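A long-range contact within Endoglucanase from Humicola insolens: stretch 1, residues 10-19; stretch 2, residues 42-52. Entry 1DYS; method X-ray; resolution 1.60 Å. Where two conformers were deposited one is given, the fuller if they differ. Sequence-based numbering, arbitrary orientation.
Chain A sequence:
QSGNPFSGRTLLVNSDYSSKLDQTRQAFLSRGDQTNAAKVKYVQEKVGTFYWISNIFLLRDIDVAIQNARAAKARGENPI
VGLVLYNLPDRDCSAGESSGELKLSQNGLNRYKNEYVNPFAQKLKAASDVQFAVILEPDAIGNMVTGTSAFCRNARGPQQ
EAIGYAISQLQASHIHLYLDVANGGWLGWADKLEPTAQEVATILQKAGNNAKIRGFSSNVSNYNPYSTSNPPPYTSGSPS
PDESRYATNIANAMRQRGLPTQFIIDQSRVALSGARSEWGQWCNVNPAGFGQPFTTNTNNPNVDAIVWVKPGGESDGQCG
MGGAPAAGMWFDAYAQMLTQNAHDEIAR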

# COMPACT_ATOMS: atom_id res chain seq x y z
N THR A 10 19.91 -4.11 24.59
CA THR A 10 19.77 -2.90 23.77
C THR A 10 18.77 -3.21 22.64
O THR A 10 18.95 -4.24 22.01
N LEU A 11 17.76 -2.37 22.45
CA LEU A 11 16.84 -2.59 21.31
C LEU A 11 17.63 -2.43 20.02
O LEU A 11 18.39 -1.50 19.76
N LEU A 12 17.52 -3.43 19.13
CA LEU A 12 18.33 -3.46 17.92
C LEU A 12 18.02 -2.35 16.91
O LEU A 12 16.85 -2.06 16.69
N VAL A 13 19.08 -1.79 16.34
CA VAL A 13 18.84 -0.77 15.29
C VAL A 13 18.12 -1.43 14.11
O VAL A 13 18.37 -2.58 13.75
N ASN A 14 17.21 -0.70 13.47
CA ASN A 14 16.53 -1.15 12.26
C ASN A 14 17.40 -0.64 11.11
O ASN A 14 17.52 0.56 10.86
N SER A 15 18.06 -1.54 10.37
CA SER A 15 18.97 -1.14 9.31
C SER A 15 18.27 -0.47 8.13
O SER A 15 18.88 0.41 7.51
N ASP A 16 17.03 -0.87 7.84
CA ASP A 16 16.37 -0.21 6.70
C ASP A 16 16.09 1.25 7.04
O ASP A 16 16.32 2.19 6.25
N TYR A 17 15.53 1.45 8.25
CA TYR A 17 15.27 2.81 8.71
C TYR A 17 16.53 3.63 8.78
O TYR A 17 16.64 4.81 8.39
N SER A 18 17.60 3.11 9.37
CA SER A 18 18.89 3.81 9.40
C SER A 18 19.39 4.20 8.02
O SER A 18 19.91 5.31 7.83
N SER A 19 19.18 3.35 7.02
CA SER A 19 19.58 3.71 5.65
C SER A 19 18.79 4.89 5.11
O SER A 19 19.34 5.83 4.52
N TYR A 42 23.23 9.88 15.32
CA TYR A 42 22.97 9.33 16.65
C TYR A 42 21.80 8.34 16.50
O TYR A 42 21.97 7.19 16.85
N VAL A 43 20.73 8.84 15.88
CA VAL A 43 19.61 7.90 15.66
C VAL A 43 20.03 6.74 14.80
O VAL A 43 19.61 5.59 15.02
N GLN A 44 20.83 6.96 13.74
CA GLN A 44 21.22 5.89 12.84
C GLN A 44 21.99 4.73 13.47
O GLN A 44 21.81 3.57 13.07
N GLU A 45 22.83 5.05 14.43
CA GLU A 45 23.69 4.05 15.03
C GLU A 45 23.29 3.62 16.41
O GLU A 45 23.68 2.51 16.81
N LYS A 46 22.62 4.46 17.17
CA LYS A 46 22.36 4.13 18.56
C LYS A 46 20.93 4.00 18.99
O LYS A 46 20.71 3.80 20.20
N VAL A 47 19.95 4.18 18.09
CA VAL A 47 18.57 4.15 18.61
C VAL A 47 17.81 2.98 17.98
O VAL A 47 17.73 2.99 16.76
N GLY A 48 17.42 2.00 18.81
CA GLY A 48 16.75 0.84 18.20
C GLY A 48 15.34 1.19 17.74
O GLY A 48 14.71 2.03 18.35
N THR A 49 14.91 0.54 16.66
CA THR A 49 13.54 0.74 16.17
C THR A 49 13.01 -0.64 15.77
O THR A 49 13.81 -1.46 15.31
N PHE A 50 11.71 -0.91 16.00
CA PHE A 50 11.22 -2.19 15.51
C PHE A 50 11.18 -2.27 13.99
O PHE A 50 11.16 -1.27 13.26
N TYR A 51 11.21 -3.52 13.53
CA TYR A 51 11.02 -3.87 12.10
C TYR A 51 9.56 -4.24 11.87
O TYR A 51 9.02 -5.13 12.57
N TRP A 52 8.91 -3.61 10.90
CA TRP A 52 7.53 -3.89 10.59
C TRP A 52 7.37 -4.97 9.52
O TRP A 52 7.81 -4.81 8.39

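This is a close contact of mixed character, in which a loop leading into one helix lies against the loop leaving another, joined by polar side chains that reach backbone atoms and flanked by small apolar patches. The two helices run nearly antiparallel, at 159°, and their axes come no closer than 9.1 Å.

At the centre Val13 CA lies 3.9 Å from Gly48 CA. Glycine suits this place because it brings no side chain: an ideal CB would point toward stretch 1 and sit 2.1 Å from Leu11 O, a clash. Gly48 CA instead makes a CA-H...O contact of 3.3 Å with Leu11 O, and Thr49 N donates to Leu12 O at 3.2 Å.

Asn14, with chi1 t, serves both stretches through its amide. Asn14 OD1 caps the helix that follows, accepting from Tyr17 N at 3.1 Å and, weakly, from Asp16 N at 3.0 Å. Asn14 ND2 donates across the contact to Phe50 O at 2.9 Å, and also to water 2 at 3.1 Å; that water accepts from Trp52 N as well. The Asn14 CB lies over the face of the Tyr51 ring, 4.2 Å from its centroid, in a CH-pi contact.

Tyr51 (chi1 m) starts sideways, but its long ring carries the hydroxyl into stretch 1. There Tyr51 OH donates a weak bond to Val13 O at 2.8 Å and accepts a weak one from Ser15 N at 3.3 Å, a dual role open to a phenol. Leu12 CD2 packs 4.1 Å from Tyr51 CE1, an apolar contact close to the hydroxyl.

Leu11 (chi1 t, chi2 p) points toward stretch 2, with Leu11 CD1 4.0 Å from Phe50 CE1. Val13, also t, points its CB away, yet Val13 CG2 lies 3.5 Å from Glu45 O and 3.7 Å from Val47 O, beside the end of the helix. Tyr17 (t) points in; Tyr17 CE2 is 3.5 Å from Thr49 OG1 and 4.4 Å from Val43 CG1, so the ring meets both a hydroxyl and a methyl.

Between the helices Ser18 and Gln44 pair reciprocally: Ser18 OG (chi1 m) donates to Gln44 O at 2.5 Å, while Gln44 NE2, on an m, t side chain, donates to Ser18 O at 3.0 Å. A short serine fits the close backbones, and the longer glutamine spans to a carbonyl. Water 3 donates to Ser18 OG (2.5 Å) and Val43 O (2.9 Å); water 1 links Asn14 N (3.0 Å) to Val47 O (2.6 Å).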

# COMPACT_ATOMS: atom_id res chain seq x y z
CB THR A 10 21.09 -2.50 23.11
OG1 THR A 10 21.77 -3.68 22.66
CG2 THR A 10 21.97 -1.80 24.15
CB LEU A 11 15.70 -1.56 21.38
CG LEU A 11 14.64 -1.74 20.28
CD1 LEU A 11 13.97 -3.12 20.25
CD2 LEU A 11 13.62 -0.61 20.40
CB LEU A 12 18.22 -4.84 17.26
CG LEU A 12 19.09 -5.08 16.01
CD1 LEU A 12 20.55 -5.33 16.35
CD2 LEU A 12 18.53 -6.24 15.21
CB VAL A 13 20.17 -0.15 14.84
CG1 VAL A 13 20.09 0.44 13.44
CG2 VAL A 13 20.68 0.91 15.84
CB ASN A 14 15.11 -0.61 12.24
CG ASN A 14 14.33 -0.90 10.96
OD1 ASN A 14 14.94 -1.08 9.94
ND2 ASN A 14 12.99 -0.93 11.08
CB SER A 15 19.80 -2.33 8.83
OG SER A 15 18.92 -3.40 8.51
CB ASP A 16 15.09 -0.96 6.37
CG ASP A 16 14.41 -0.31 5.16
OD1 ASP A 16 15.07 0.07 4.16
OD2 ASP A 16 13.18 -0.16 5.27
CB TYR A 17 14.63 2.72 10.10
CG TYR A 17 14.24 3.99 10.79
CD1 TYR A 17 13.66 5.07 10.14
CD2 TYR A 17 14.47 4.11 12.16
CE1 TYR A 17 13.30 6.21 10.85
CE2 TYR A 17 14.12 5.25 12.88
CZ TYR A 17 13.54 6.28 12.20
OH TYR A 17 13.16 7.43 12.85
CB SER A 18 19.88 2.88 10.13
OG SER A 18 19.86 3.14 11.52
CB SER A 19 19.44 2.48 4.73
OG SER A 19 20.34 1.48 5.12
CB TYR A 42 22.63 10.36 17.72
CG TYR A 42 22.32 9.85 19.11
CD1 TYR A 42 21.10 9.31 19.44
CD2 TYR A 42 23.29 9.91 20.11
CE1 TYR A 42 20.81 8.84 20.71
CE2 TYR A 42 23.01 9.45 21.40
CZ TYR A 42 21.78 8.92 21.69
OH TYR A 42 21.52 8.46 22.97
CB VAL A 43 18.40 8.64 15.05
CG1 VAL A 43 17.22 7.71 14.75
CG2 VAL A 43 17.98 9.76 15.98
CB GLN A 44 22.12 6.42 11.69
CG GLN A 44 21.33 7.21 10.65
CD GLN A 44 22.27 7.73 9.56
OE1 GLN A 44 23.13 8.56 9.85
NE2 GLN A 44 22.12 7.26 8.32
CB GLU A 45 25.10 4.64 15.14
CG GLU A 45 25.63 5.23 13.85
CD GLU A 45 27.13 5.22 13.77
OE1 GLU A 45 27.79 5.38 14.82
OE2 GLU A 45 27.68 5.06 12.66
CB LYS A 46 23.04 5.19 19.46
CG LYS A 46 24.55 5.13 19.38
CD LYS A 46 25.14 6.53 19.27
CE LYS A 46 26.66 6.48 19.32
NZ LYS A 46 27.32 6.05 18.05
CB VAL A 47 17.88 5.47 18.28
CG1 VAL A 47 16.40 5.48 18.61
CG2 VAL A 47 18.50 6.64 19.08
CB THR A 49 13.54 1.71 15.00
OG1 THR A 49 14.01 2.99 15.49
CG2 THR A 49 12.11 2.03 14.57
CB PHE A 50 9.73 -2.29 15.96
CG PHE A 50 9.57 -2.76 17.37
CD1 PHE A 50 10.22 -2.15 18.41
CD2 PHE A 50 8.76 -3.85 17.64
CE1 PHE A 50 10.06 -2.60 19.70
CE2 PHE A 50 8.61 -4.34 18.93
CZ PHE A 50 9.26 -3.70 19.99
CB TYR A 51 11.88 -5.12 11.83
CG TYR A 51 13.39 -4.92 11.79
CD1 TYR A 51 14.07 -4.80 13.00
CD2 TYR A 51 14.12 -4.90 10.63
CE1 TYR A 51 15.43 -4.64 13.06
CE2 TYR A 51 15.51 -4.74 10.67
CZ TYR A 51 16.14 -4.60 11.88
OH TYR A 51 17.51 -4.44 11.90
CB TRP A 52 6.82 -2.62 10.11
CG TRP A 52 6.60 -1.63 11.23
CD1 TRP A 52 7.54 -0.95 11.95
CD2 TRP A 52 5.31 -1.25 11.77
NE1 TRP A 52 6.95 -0.12 12.86
CE2 TRP A 52 5.58 -0.30 12.77
CE3 TRP A 52 3.99 -1.61 11.48
CZ2 TRP A 52 4.54 0.31 13.49
CZ3 TRP A 52 2.97 -1.01 12.21
CH2 TRP A 52 3.26 -0.05 13.20
O HOH W 1 16.77 2.07 14.47
O HOH W 2 10.46 -1.72 9.38
O HOH W 3 18.10 3.99 13.15